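Local coordinates for protein oxidoreductase, short-chain dehydrogenase/reductase family (Aeromonas hydrophila subsp. hydrophila, PDB 3L6E) that is a putative nucleotide-binding oxidoreductase of the short-chain dehydrogenase/reductase family, possibly a 3-dehydrosphinganine reductase of sphingolipid metabolism, at residues A[4-10]-A[78-84]; A[29-33]-A[68-74]; A[123-128]-A[168-172]. The contacts are given in a common frame with arbitrary orientation. Numbering follows the deposited sequence.

Contact 1. Residues A[4-10]-A[78-84]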
loop_
_atom_site.group_PDB
_atom_site.type_symbol
_atom_site.label_atom_id
_atom_site.label_comp_id
_atom_site.label_asym_id
_atom_site.label_seq_id
_atom_site.Cartn_x
_atom_site.Cartn_y
_atom_site.Cartn_z
ATOM N N GLY A 4 -15.401 -0.122 -18.338
ATOM C CA GLY A 4 -14.641 0.807 -17.494
ATOM C C GLY A 4 -13.464 1.407 -18.239
ATOM O O GLY A 4 -12.558 0.682 -18.666
ATOM N N HIS A 5 -13.472 2.727 -18.403
ATOM C CA HIS A 5 -12.393 3.410 -19.112
ATOM C C HIS A 5 -11.240 3.855 -18.207
ATOM O O HIS A 5 -11.441 4.575 -17.220
ATOM C CB HIS A 5 -12.924 4.598 -19.902
ATOM C CG HIS A 5 -11.909 5.223 -20.801
ATOM N ND1 HIS A 5 -11.904 6.569 -21.095
ATOM C CD2 HIS A 5 -10.844 4.690 -21.445
ATOM C CE1 HIS A 5 -10.894 6.832 -21.905
ATOM N NE2 HIS A 5 -10.235 5.711 -22.132
ATOM N N ILE A 6 -10.034 3.414 -18.567
ATOM C CA ILE A 6 -8.808 3.784 -17.861
ATOM C C ILE A 6 -7.848 4.461 -18.826
ATOM O O ILE A 6 -7.720 4.066 -19.985
ATOM C CB ILE A 6 -8.086 2.549 -17.255
ATOM C CG1 ILE A 6 -9.072 1.625 -16.538
ATOM C CG2 ILE A 6 -6.875 2.986 -16.344
ATOM C CD1 ILE A 6 -9.602 2.171 -15.231
ATOM N N ILE A 7 -7.187 5.500 -18.348
ATOM C CA ILE A 7 -6.125 6.131 -19.104
ATOM C C ILE A 7 -4.815 5.748 -18.436
ATOM O O ILE A 7 -4.669 5.908 -17.223
ATOM C CB ILE A 7 -6.269 7.645 -19.123
ATOM C CG1 ILE A 7 -7.460 8.053 -19.999
ATOM C CG2 ILE A 7 -4.989 8.321 -19.661
ATOM C CD1 ILE A 7 -7.735 9.540 -19.929
ATOM N N VAL A 8 -3.858 5.301 -19.226
ATOM C CA VAL A 8 -2.544 4.983 -18.717
ATOM C C VAL A 8 -1.475 5.699 -19.506
ATOM O O VAL A 8 -1.358 5.511 -20.692
ATOM C CB VAL A 8 -2.268 3.482 -18.771
ATOM C CG1 VAL A 8 -0.886 3.195 -18.289
ATOM C CG2 VAL A 8 -3.276 2.729 -17.965
ATOM N N THR A 9 -0.695 6.527 -18.835
ATOM C CA THR A 9 0.408 7.196 -19.491
ATOM C C THR A 9 1.674 6.375 -19.350
ATOM O O THR A 9 1.738 5.472 -18.547
ATOM C CB THR A 9 0.662 8.576 -18.922
ATOM O OG1 THR A 9 1.011 8.458 -17.553
ATOM C CG2 THR A 9 -0.542 9.429 -19.039
ATOM N N GLY A 10 2.675 6.695 -20.148
ATOM C CA GLY A 10 3.906 5.940 -20.159
ATOM C C GLY A 10 3.582 4.496 -20.417
ATOM O O GLY A 10 4.113 3.603 -19.779
ATOM N N PRO A 78 -12.858 9.006 -18.162
ATOM C CA PRO A 78 -12.192 7.921 -17.454
ATOM C C PRO A 78 -12.562 7.822 -15.982
ATOM O O PRO A 78 -12.840 8.840 -15.349
ATOM C CB PRO A 78 -10.705 8.274 -17.580
ATOM C CG PRO A 78 -10.654 9.749 -17.749
ATOM C CD PRO A 78 -11.961 10.163 -18.393
ATOM N N GLU A 79 -12.567 6.597 -15.460
ATOM C CA GLU A 79 -12.633 6.349 -14.022
ATOM C C GLU A 79 -11.244 6.453 -13.358
ATOM O O GLU A 79 -11.125 6.832 -12.182
ATOM C CB GLU A 79 -13.204 4.956 -13.742
ATOM C CG GLU A 79 -14.536 4.661 -14.428
ATOM C CD GLU A 79 -15.008 3.237 -14.188
ATOM O OE1 GLU A 79 -16.245 3.005 -14.197
ATOM O OE2 GLU A 79 -14.141 2.352 -13.981
ATOM N N LEU A 80 -10.198 6.096 -14.099
ATOM C CA LEU A 80 -8.851 6.093 -13.532
ATOM C C LEU A 80 -7.853 6.652 -14.520
ATOM O O LEU A 80 -7.827 6.252 -15.691
ATOM C CB LEU A 80 -8.437 4.683 -13.064
ATOM C CG LEU A 80 -6.963 4.363 -12.758
ATOM C CD1 LEU A 80 -6.452 5.173 -11.584
ATOM C CD2 LEU A 80 -6.733 2.856 -12.514
ATOM N N VAL A 81 -7.069 7.619 -14.043
ATOM C CA VAL A 81 -5.915 8.108 -14.768
ATOM C C VAL A 81 -4.684 7.607 -14.027
ATOM O O VAL A 81 -4.437 7.946 -12.861
ATOM C CB VAL A 81 -5.912 9.642 -14.969
ATOM C CG1 VAL A 81 -4.644 10.080 -15.727
ATOM C CG2 VAL A 81 -7.117 10.056 -15.800
ATOM N N LEU A 82 -3.950 6.744 -14.713
ATOM C CA LEU A 82 -2.777 6.115 -14.162
ATOM C C LEU A 82 -1.591 6.783 -14.805
ATOM O O LEU A 82 -1.315 6.580 -15.986
ATOM C CB LEU A 82 -2.781 4.627 -14.480
ATOM C CG LEU A 82 -2.559 3.668 -13.318
ATOM C CD1 LEU A 82 -2.364 2.252 -13.825
ATOM C CD2 LEU A 82 -1.380 4.099 -12.490
ATOM N N HIS A 83 -0.920 7.630 -14.045
ATOM C CA HIS A 83 0.208 8.347 -14.596
ATOM C C HIS A 83 1.514 7.645 -14.256
ATOM O O HIS A 83 1.877 7.513 -13.086
ATOM C CB HIS A 83 0.236 9.807 -14.155
ATOM C CG HIS A 83 1.309 10.604 -14.830
ATOM N ND1 HIS A 83 2.409 11.094 -14.160
ATOM C CD2 HIS A 83 1.475 10.950 -16.125
ATOM C CE1 HIS A 83 3.197 11.721 -15.012
ATOM N NE2 HIS A 83 2.656 11.642 -16.210
ATOM N N CYS A 84 2.189 7.168 -15.293
ATOM C CA CYS A 84 3.490 6.543 -15.159
ATOM C C CYS A 84 4.558 7.487 -15.663
ATOM O O CYS A 84 4.932 7.421 -16.823
ATOM C CB CYS A 84 3.542 5.245 -15.949
ATOM S SG CYS A 84 2.458 4.008 -15.305
#
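Ile7 lays its CD1 on the ring of Pro78, 3.6 Å from CG, and its CB 4.2 Å from CG2 of Val81. On the other face of the sheet Ile6 CD1 meets Leu80 CB at 3.5 Å and Val8 CG2 meets Leu82 CB at 4.0 Å; helix 14-25 packs on this face, helix 98-123 on that of Val81. Strands 5-9 and 80-84 run parallel, 12° apart with axes 4.7 Å from each other, as neighbouring central strands of the Rossmann-type fold of short-chain dehydrogenases. Ile7 uses both its backbone N, which donates to Leu80 O (2.8 Å), and its O, which accepts from Leu82 N (2.7 Å); Glu79 N to His5 O and Thr9 N to Leu82 O, both 2.9 Å, extend the ladder. At its C-terminal end a side chain takes over: Thr9 OG1 accepts from Cys84 N at 2.9 Å. Gly10 has a positive phi and still lies beside Cys84, whose O a CB there would strike; a bound sulfate, probably from the crystallisation liquor, lies close to Gly10, at the start of the glycine-rich turn that in this family usually binds the dinucleotide. Backbone bonds, completed by the Thr9 hydroxyl, set the register, while aliphatic side chains give both faces apolar surfaces for the helices.

Contact 2. Residues A[29-33]-A[68-74]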
loop_
_atom_site.group_PDB
_atom_site.type_symbol
_atom_site.label_atom_id
_atom_site.label_comp_id
_atom_site.label_asym_id
_atom_site.label_seq_id
_atom_site.Cartn_x
_atom_site.Cartn_y
_atom_site.Cartn_z
ATOM N N GLN A 29 -11.314 -1.095 -20.523
ATOM C CA GLN A 29 -10.798 -0.520 -21.758
ATOM C C GLN A 29 -9.708 0.478 -21.411
ATOM O O GLN A 29 -9.813 1.207 -20.430
ATOM C CB GLN A 29 -11.897 0.225 -22.517
ATOM C CG GLN A 29 -13.115 -0.605 -22.872
ATOM C CD GLN A 29 -12.905 -1.417 -24.121
ATOM O OE1 GLN A 29 -12.307 -2.499 -24.082
ATOM N NE2 GLN A 29 -13.398 -0.908 -25.247
ATOM N N VAL A 30 -8.665 0.548 -22.224
ATOM C CA VAL A 30 -7.511 1.347 -21.814
ATOM C C VAL A 30 -7.037 2.278 -22.911
ATOM O O VAL A 30 -6.719 1.824 -23.993
ATOM C CB VAL A 30 -6.343 0.444 -21.315
ATOM C CG1 VAL A 30 -5.185 1.282 -20.870
ATOM C CG2 VAL A 30 -6.793 -0.423 -20.173
ATOM N N SER A 31 -7.021 3.580 -22.631
ATOM C CA SER A 31 -6.411 4.538 -23.543
ATOM C C SER A 31 -4.928 4.642 -23.191
ATOM O O SER A 31 -4.560 5.206 -22.143
ATOM C CB SER A 31 -7.077 5.902 -23.428
ATOM O OG SER A 31 -8.339 5.887 -24.047
HETATM N N MSE A 32 -4.088 4.065 -24.037
HETATM C CA MSE A 32 -2.645 4.044 -23.778
HETATM C C MSE A 32 -1.994 5.322 -24.293
HETATM O O MSE A 32 -2.074 5.618 -25.476
HETATM C CB MSE A 32 -1.999 2.829 -24.450
HETATM C CG MSE A 32 -2.660 1.504 -24.119
HETATM SE SE MSE A 32 -1.819 0.001 -25.032
HETATM C CE MSE A 32 -2.006 0.590 -26.877
HETATM N N MSE A 33 -1.350 6.075 -23.416
HETATM C CA MSE A 33 -0.581 7.237 -23.873
HETATM C C MSE A 33 0.916 7.017 -23.729
HETATM O O MSE A 33 1.374 6.588 -22.676
HETATM C CB MSE A 33 -0.992 8.498 -23.126
HETATM C CG MSE A 33 -2.454 8.873 -23.359
HETATM SE SE MSE A 33 -2.907 10.484 -22.382
HETATM C CE MSE A 33 -4.833 10.499 -22.783
ATOM N N PHE A 68 -5.774 13.840 -24.536
ATOM C CA PHE A 68 -6.894 13.526 -23.663
ATOM C C PHE A 68 -8.232 13.605 -24.393
ATOM O O PHE A 68 -9.150 12.835 -24.080
ATOM C CB PHE A 68 -6.871 14.389 -22.388
ATOM C CG PHE A 68 -6.081 13.773 -21.249
ATOM C CD1 PHE A 68 -6.716 13.002 -20.280
ATOM C CD2 PHE A 68 -4.706 13.956 -21.150
ATOM C CE1 PHE A 68 -5.995 12.418 -19.219
ATOM C CE2 PHE A 68 -3.971 13.388 -20.101
ATOM C CZ PHE A 68 -4.614 12.613 -19.129
ATOM N N ALA A 69 -8.318 14.508 -25.381
ATOM C CA ALA A 69 -9.495 14.670 -26.225
ATOM C C ALA A 69 -9.787 13.426 -27.063
ATOM O O ALA A 69 -10.948 13.059 -27.240
ATOM C CB ALA A 69 -9.361 15.909 -27.137
ATOM N N ALA A 70 -8.733 12.789 -27.574
ATOM C CA ALA A 70 -8.872 11.537 -28.310
ATOM C C ALA A 70 -9.269 10.392 -27.365
ATOM O O ALA A 70 -10.127 9.563 -27.705
ATOM C CB ALA A 70 -7.577 11.206 -29.066
ATOM N N ALA A 71 -8.660 10.361 -26.178
ATOM C CA ALA A 71 -8.987 9.333 -25.181
ATOM C C ALA A 71 -10.471 9.359 -24.779
ATOM O O ALA A 71 -11.164 8.332 -24.847
ATOM C CB ALA A 71 -8.118 9.471 -23.966
ATOM N N VAL A 72 -10.942 10.522 -24.338
ATOM C CA VAL A 72 -12.355 10.714 -24.050
ATOM C C VAL A 72 -13.208 10.415 -25.293
ATOM O O VAL A 72 -14.260 9.783 -25.189
ATOM C CB VAL A 72 -12.630 12.132 -23.512
ATOM C CG1 VAL A 72 -14.133 12.449 -23.542
ATOM C CG2 VAL A 72 -12.071 12.272 -22.092
ATOM N N GLU A 73 -12.736 10.835 -26.465
ATOM C CA GLU A 73 -13.430 10.541 -27.723
ATOM C C GLU A 73 -13.691 9.037 -27.880
ATOM O O GLU A 73 -14.792 8.631 -28.267
ATOM C CB GLU A 73 -12.632 11.085 -28.913
ATOM C CG GLU A 73 -13.146 10.682 -30.307
ATOM C CD GLU A 73 -12.262 11.197 -31.444
ATOM O OE1 GLU A 73 -12.709 11.145 -32.616
ATOM O OE2 GLU A 73 -11.123 11.657 -31.173
ATOM N N TRP A 74 -12.685 8.223 -27.558
ATOM C CA TRP A 74 -12.742 6.781 -27.796
ATOM C C TRP A 74 -13.355 5.976 -26.642
ATOM O O TRP A 74 -14.034 4.975 -26.873
ATOM C CB TRP A 74 -11.347 6.255 -28.152
ATOM C CG TRP A 74 -11.226 4.760 -28.219
ATOM C CD1 TRP A 74 -11.404 3.970 -29.315
ATOM C CD2 TRP A 74 -10.880 3.878 -27.139
ATOM N NE1 TRP A 74 -11.204 2.651 -28.982
ATOM C CE2 TRP A 74 -10.872 2.569 -27.655
ATOM C CE3 TRP A 74 -10.574 4.072 -25.784
ATOM C CZ2 TRP A 74 -10.568 1.454 -26.868
ATOM C CZ3 TRP A 74 -10.263 2.961 -25.002
ATOM C CH2 TRP A 74 -10.261 1.675 -25.545
#
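A selenomethionine sits squarely over an aromatic ring: CE of Met33 lies 3.8 Å from the centroid of the Phe68 ring, only 10° off its normal, and SE lies 4.2 Å from that centroid, 27° off. This is a CH-pi and a Met-aromatic contact in one, made by the selenium analogue of methionine. With chi2 and chi3 both t, the side chain is stretched out, which carries its methyl across to the helix, where CE also touches Ala71 CB at 3.6 Å. The CA-to-CB bond of Phe68 points away from the strand, yet its ring swings back under the methyl and also packs on Ile7 and on helix 98-123. Here helix 61-75 lies along one face of the parallel sheet, nearly antiparallel to strand 29-34: the short segments run at 164° with their axes 9.0 Å apart, the usual layering of helix on sheet in a Rossmann-type fold. Alternation along the strand does the sorting, for Gln29, Ser31 and Met33 point toward the helix, while Val30 points away, to helix 14-25. Ala71, small and directed at the strand, lets the backbones come close, its CA 5.7 Å from that of Ser31. Ser31 OG rests 3.6 Å from Ala71 CB and 3.4 Å from Trp74 CE3, and its polar need is met by a hydrogen bond with His5 NE2. Beyond it, Trp74 closes the N-terminal end of the strand segment: CH2 lies 3.7 Å from Gln29 CB, and the indole edge meets Val30 N, 3.9 Å from CH2.

Contact 3. Residues A[123-128]-A[168-172]. Unlike the reference sequence in segment 123-128: Glu125 (reference Asp), Arg126 (reference Lys). Unlike the reference sequence in segment 168-172: Asp168 (reference Gly).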
loop_
_atom_site.group_PDB
_atom_site.type_symbol
_atom_site.label_atom_id
_atom_site.label_comp_id
_atom_site.label_asym_id
_atom_site.label_seq_id
_atom_site.Cartn_x
_atom_site.Cartn_y
_atom_site.Cartn_z
ATOM N N ILE A 123 -12.414 15.277 -14.672
ATOM C CA ILE A 123 -13.190 14.464 -13.744
ATOM C C ILE A 123 -13.164 14.960 -12.289
ATOM O O ILE A 123 -13.527 14.231 -11.368
ATOM C CB ILE A 123 -12.837 12.941 -13.858
ATOM C CG1 ILE A 123 -11.343 12.679 -13.580
ATOM C CG2 ILE A 123 -13.215 12.407 -15.231
ATOM C CD1 ILE A 123 -11.008 11.172 -13.325
ATOM N N GLY A 124 -12.761 16.210 -12.090
ATOM C CA GLY A 124 -12.746 16.801 -10.746
ATOM C C GLY A 124 -14.123 16.871 -10.099
ATOM O O GLY A 124 -14.263 16.668 -8.899
ATOM N N GLU A 125 -15.150 17.139 -10.891
ATOM C CA GLU A 125 -16.506 17.206 -10.339
ATOM C C GLU A 125 -17.219 15.860 -10.319
ATOM O O GLU A 125 -17.947 15.554 -9.384
ATOM C CB GLU A 125 -17.342 18.264 -11.057
ATOM C CG GLU A 125 -16.774 19.667 -10.870
ATOM C CD GLU A 125 -17.840 20.731 -10.774
ATOM O OE1 GLU A 125 -18.800 20.552 -9.985
ATOM O OE2 GLU A 125 -17.712 21.760 -11.477
ATOM N N ARG A 126 -16.980 15.048 -11.343
ATOM C CA ARG A 126 -17.624 13.748 -11.469
ATOM C C ARG A 126 -17.053 12.720 -10.487
ATOM O O ARG A 126 -17.764 11.830 -10.013
ATOM C CB ARG A 126 -17.490 13.260 -12.903
ATOM C CG ARG A 126 -18.252 12.001 -13.204
ATOM C CD ARG A 126 -18.103 11.654 -14.656
ATOM N NE ARG A 126 -18.237 10.220 -14.863
ATOM C CZ ARG A 126 -17.216 9.377 -14.889
ATOM N NH1 ARG A 126 -15.974 9.823 -14.731
ATOM N NH2 ARG A 126 -17.434 8.083 -15.075
ATOM N N GLY A 127 -15.772 12.853 -10.168
ATOM C CA GLY A 127 -15.121 11.910 -9.279
ATOM C C GLY A 127 -14.346 10.883 -10.064
ATOM O O GLY A 127 -14.408 10.868 -11.291
ATOM N N GLY A 128 -13.626 10.022 -9.349
ATOM C CA GLY A 128 -12.723 9.049 -9.956
ATOM C C GLY A 128 -11.354 9.055 -9.303
ATOM O O GLY A 128 -11.186 9.591 -8.208
ATOM N N ASP A 168 -12.320 16.605 0.097
ATOM C CA ASP A 168 -13.780 16.787 -0.023
ATOM C C ASP A 168 -14.286 16.832 -1.467
ATOM O O ASP A 168 -15.478 17.056 -1.707
ATOM C CB ASP A 168 -14.240 18.060 0.705
ATOM C CG ASP A 168 -13.812 18.095 2.153
ATOM O OD1 ASP A 168 -14.180 17.168 2.900
ATOM O OD2 ASP A 168 -13.121 19.061 2.545
ATOM N N SER A 169 -13.379 16.641 -2.420
ATOM C CA SER A 169 -13.729 16.590 -3.835
ATOM C C SER A 169 -13.740 15.127 -4.252
ATOM O O SER A 169 -12.875 14.358 -3.831
ATOM C CB SER A 169 -12.731 17.405 -4.667
ATOM O OG SER A 169 -12.798 17.098 -6.049
ATOM N N PRO A 170 -14.722 14.731 -5.081
ATOM C CA PRO A 170 -14.868 13.316 -5.430
ATOM C C PRO A 170 -13.651 12.712 -6.143
ATOM O O PRO A 170 -13.605 11.501 -6.366
ATOM C CB PRO A 170 -16.103 13.302 -6.340
ATOM C CG PRO A 170 -16.226 14.712 -6.845
ATOM C CD PRO A 170 -15.756 15.568 -5.722
ATOM N N LEU A 171 -12.672 13.537 -6.494
ATOM C CA LEU A 171 -11.482 13.016 -7.164
ATOM C C LEU A 171 -10.442 12.584 -6.130
ATOM O O LEU A 171 -10.058 13.367 -5.257
ATOM C CB LEU A 171 -10.929 14.042 -8.157
ATOM C CG LEU A 171 -9.661 13.765 -8.974
ATOM C CD1 LEU A 171 -9.734 12.451 -9.735
ATOM C CD2 LEU A 171 -9.438 14.924 -9.932
ATOM N N ARG A 172 -10.018 11.327 -6.213
ATOM C CA ARG A 172 -9.114 10.741 -5.217
ATOM C C ARG A 172 -7.691 10.688 -5.754
ATOM O O ARG A 172 -7.493 10.272 -6.882
ATOM C CB ARG A 172 -9.573 9.322 -4.856
ATOM C CG ARG A 172 -10.781 9.265 -3.942
ATOM C CD ARG A 172 -11.488 7.905 -3.976
ATOM N NE ARG A 172 -12.807 8.000 -3.337
ATOM C CZ ARG A 172 -13.751 7.058 -3.370
ATOM N NH1 ARG A 172 -13.552 5.912 -4.016
ATOM N NH2 ARG A 172 -14.906 7.259 -2.747
#
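Two backbone hydrogen bonds of unequal quality join the segment 123-128, which leads from helix 98-123 into strand 128-137, to the start of strand 171-181. Arg172 N gives a short, nearly straight bond to Gly128 O (2.9 Å, 169°), whereas Gly128 N reaches Pro170 O only weakly, at 3.3 Å and 144°. Two CA-H...O contacts supplement them: Gly127 CA lies 3.3 Å from Pro170 O, and Leu171 CA 3.6 Å from Gly128 O. Within the loop, Gly127 N bonds to Ile123 O at 2.9 Å, holding a single helix-like turn after helix 98-123. Together the two cross-bonds flank Leu171 and pair it with Gly128 as a parallel bridge, CA to CA 5.0 Å; this is where strands 128-137 and 171-181 of the Rossmann-type sheet begin to run side by side, and Arg172 continues the ladder to Leu130. Gly127 and Gly128 adopt positive phi values at which a CB would jam against the preceding carbonyl oxygen, and at Gly127 it would also clash with Pro170 CB. The Pro170 ring leans on the turn, its CG 3.2 Å from Glu125 O and 3.4 Å from Gly124 O. Leu171 packs on the same turn: its CD1 meets Ile123 CD1 at 4.0 Å, and its CD2 lies 3.9 Å from Gly124 CA. The CA-to-CB bond of Arg126 points away from 168-172, and NH1 forms a weak hydrogen bond with Pro78 O, while Arg172 packs against Asn227 of the second subunit.

From the N terminus, strand 5-9 comes first; contact 1 closes a long loop when the chain returns as 78-84 to lie beside it. Within that loop falls contact 2, whose strand 29-34 flanks 5-9 on the side away from 80-84 and whose helix 61-75 leads into strand 80-84. The two touch through His5 with Ser31 and Ile7 with Phe68. Contact 3 follows in series, closing the loop from 123-128 to 168-172 farther along the same sheet; Pro78 of contact 1 meets Ile123 and Arg126 there. Contacts 2 and 3 do not touch, their centres about 19 Å apart, and contact 1 lies between them in the sheet order.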